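Local coordinates for protein aminotransferase AspB (PDB 3EZS) that probably acts as a pyridoxal 5'-phosphate-dependent transaminase of the class I and II aminotransferase family, at residues 109-115 with 130-136. Numbering follows the deposited sequence.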
loop_
_atom_site.group_PDB
_atom_site.type_symbol
_atom_site.label_atom_id
_atom_site.label_comp_id
_atom_site.label_asym_id
_atom_site.label_seq_id
_atom_site.Cartn_x
_atom_site.Cartn_y
_atom_site.Cartn_z
ATOM N N PRO A 109 10.886 -0.790 -22.121
ATOM C CA PRO A 109 11.860 -1.118 -21.096
ATOM C C PRO A 109 12.119 -2.616 -21.003
ATOM O O PRO A 109 11.261 -3.406 -21.373
ATOM C CB PRO A 109 11.220 -0.576 -19.824
ATOM C CG PRO A 109 9.749 -0.596 -20.094
ATOM C CD PRO A 109 9.611 -0.318 -21.552
ATOM N N THR A 110 13.317 -2.979 -20.547
ATOM C CA THR A 110 13.732 -4.373 -20.405
ATOM C C THR A 110 14.225 -4.640 -18.992
ATOM O O THR A 110 15.127 -3.954 -18.512
ATOM C CB THR A 110 14.864 -4.709 -21.360
ATOM O OG1 THR A 110 14.469 -4.383 -22.705
ATOM C CG2 THR A 110 15.227 -6.199 -21.233
ATOM N N ILE A 111 13.634 -5.633 -18.329
ATOM C CA ILE A 111 14.000 -5.979 -16.976
ATOM C C ILE A 111 14.606 -7.385 -16.966
ATOM O O ILE A 111 14.144 -8.267 -17.694
ATOM C CB ILE A 111 12.775 -5.913 -16.050
ATOM C CG1 ILE A 111 12.177 -4.499 -16.049
ATOM C CG2 ILE A 111 13.143 -6.331 -14.629
ATOM C CD1 ILE A 111 10.883 -4.389 -15.187
ATOM N N ALA A 112 15.657 -7.581 -16.169
ATOM C CA ALA A 112 16.283 -8.905 -16.036
ATOM C C ALA A 112 16.082 -9.406 -14.622
ATOM O O ALA A 112 16.149 -8.632 -13.674
ATOM C CB ALA A 112 17.770 -8.864 -16.374
ATOM N N TYR A 113 15.778 -10.690 -14.493
ATOM C CA TYR A 113 15.662 -11.331 -13.177
ATOM C C TYR A 113 15.916 -12.830 -13.321
ATOM O O TYR A 113 15.801 -13.369 -14.423
ATOM C CB TYR A 113 14.322 -11.016 -12.481
ATOM C CG TYR A 113 13.066 -11.222 -13.309
ATOM C CD1 TYR A 113 12.589 -10.213 -14.138
ATOM C CD2 TYR A 113 12.326 -12.397 -13.223
ATOM C CE1 TYR A 113 11.430 -10.386 -14.881
ATOM C CE2 TYR A 113 11.167 -12.576 -13.963
ATOM C CZ TYR A 113 10.726 -11.570 -14.793
ATOM O OH TYR A 113 9.575 -11.736 -15.536
ATOM N N PRO A 114 16.260 -13.519 -12.211
ATOM C CA PRO A 114 16.555 -14.949 -12.367
ATOM C C PRO A 114 15.324 -15.831 -12.626
ATOM O O PRO A 114 14.178 -15.369 -12.526
ATOM C CB PRO A 114 17.236 -15.330 -11.040
ATOM C CG PRO A 114 17.432 -14.044 -10.285
ATOM C CD PRO A 114 16.412 -13.087 -10.808
ATOM N N ASN A 115 15.593 -17.084 -12.988
ATOM C CA ASN A 115 14.564 -18.092 -13.254
ATOM C C ASN A 115 15.083 -19.401 -12.625
ATOM O O ASN A 115 16.110 -19.924 -13.043
ATOM C CB ASN A 115 14.324 -18.182 -14.771
ATOM C CG ASN A 115 13.266 -19.203 -15.163
ATOM O OD1 ASN A 115 12.423 -19.604 -14.351
ATOM N ND2 ASN A 115 13.296 -19.617 -16.442
ATOM N N ALA A 130 7.173 -4.191 -19.598
ATOM C CA ALA A 130 8.567 -4.424 -19.904
ATOM C C ALA A 130 8.805 -5.822 -20.450
ATOM O O ALA A 130 8.064 -6.770 -20.147
ATOM C CB ALA A 130 9.420 -4.232 -18.627
ATOM N N LYS A 131 9.863 -5.927 -21.245
ATOM C CA LYS A 131 10.369 -7.193 -21.743
ATOM C C LYS A 131 11.180 -7.812 -20.588
ATOM O O LYS A 131 11.956 -7.115 -19.928
ATOM C CB LYS A 131 11.296 -6.942 -22.923
ATOM C CG LYS A 131 11.852 -8.213 -23.560
ATOM C CD LYS A 131 12.998 -7.922 -24.525
ATOM C CE LYS A 131 13.735 -9.223 -24.899
ATOM N NZ LYS A 131 15.000 -8.963 -25.646
ATOM N N SER A 132 10.970 -9.104 -20.330
ATOM C CA SER A 132 11.678 -9.819 -19.277
ATOM C C SER A 132 12.810 -10.647 -19.886
ATOM O O SER A 132 12.596 -11.340 -20.861
ATOM C CB SER A 132 10.728 -10.757 -18.520
ATOM O OG SER A 132 9.771 -10.052 -17.756
ATOM N N LEU A 133 14.005 -10.545 -19.311
ATOM C CA LEU A 133 15.157 -11.353 -19.694
ATOM C C LEU A 133 15.402 -12.255 -18.506
ATOM O O LEU A 133 15.807 -11.789 -17.441
ATOM C CB LEU A 133 16.382 -10.480 -19.952
ATOM C CG LEU A 133 16.466 -9.722 -21.261
ATOM C CD1 LEU A 133 17.695 -8.809 -21.253
ATOM C CD2 LEU A 133 16.521 -10.690 -22.444
ATOM N N LEU A 134 15.143 -13.546 -18.676
ATOM C CA LEU A 134 15.228 -14.504 -17.579
ATOM C C LEU A 134 16.615 -15.128 -17.489
ATOM O O LEU A 134 17.139 -15.612 -18.485
ATOM C CB LEU A 134 14.155 -15.572 -17.732
ATOM C CG LEU A 134 12.688 -15.124 -17.676
ATOM C CD1 LEU A 134 11.769 -16.343 -17.793
ATOM C CD2 LEU A 134 12.362 -14.370 -16.408
HETATM N N MSE A 135 17.215 -15.084 -16.301
HETATM C CA MSE A 135 18.557 -15.620 -16.091
HETATM C C MSE A 135 18.404 -16.945 -15.398
HETATM O O MSE A 135 18.237 -16.970 -14.171
HETATM C CB MSE A 135 19.388 -14.649 -15.233
HETATM C CG MSE A 135 19.697 -13.338 -15.940
HETATM SE SE MSE A 135 20.629 -12.014 -14.841
HETATM C CE MSE A 135 19.391 -11.809 -13.351
ATOM N N PRO A 136 18.501 -18.067 -16.157
ATOM C CA PRO A 136 18.248 -19.323 -15.466
ATOM C C PRO A 136 19.285 -19.666 -14.390
ATOM O O PRO A 136 20.462 -19.322 -14.530
ATOM C CB PRO A 136 18.259 -20.371 -16.585
ATOM C CG PRO A 136 18.332 -19.593 -17.886
ATOM C CD PRO A 136 18.906 -18.279 -17.559
#
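Strands 110-115 and 131-136 run parallel, their short axes 4.0 Å apart at closest and crossing at -37°, the twist of neighbouring strands. Residues pair in unbroken register from Thr110-Lys131 to Asn115-Pro136. Six backbone hydrogen bonds stitch them together: Ile111 bonds through N to Lys131 O (2.8 Å) and through O to Leu133 N (2.8 Å); Tyr113 N bonds to Leu133 O (3.1 Å) and Tyr113 O accepts from Met135 N (2.9 Å). Lys131 N to Pro109 O and Asn115 N to Met135 O, both 2.9 Å, finish the ladder. On one face, Tyr113 (chi1 p) leans over the partner strand: its OH hydrogen-bonds Ser132 OG at 2.8 Å, while CE2 lies 3.3 Å from Leu134 CD2. Asn115 ND2, on this face too, hydrogen-bonds Arg342 O. On the other face Leu133 packs on Thr110 (CD1 to CG2, 3.6 Å) and Ala112, selenomethionine Met135 CE meets Pro114 CD at 4.1 Å, and Lys131 extends away. Helix 120-127 links the strands as a beta-alpha-beta crossover and covers the Ile111-Tyr113-Ser132 face, where Tyr113 touches Tyr121 and Glu122. In the seven-stranded mixed sheet, characteristic of the large domain of fold-type I PLP enzymes, 131-136 is outermost within the chain and 110-115 separates it from strand 157-160.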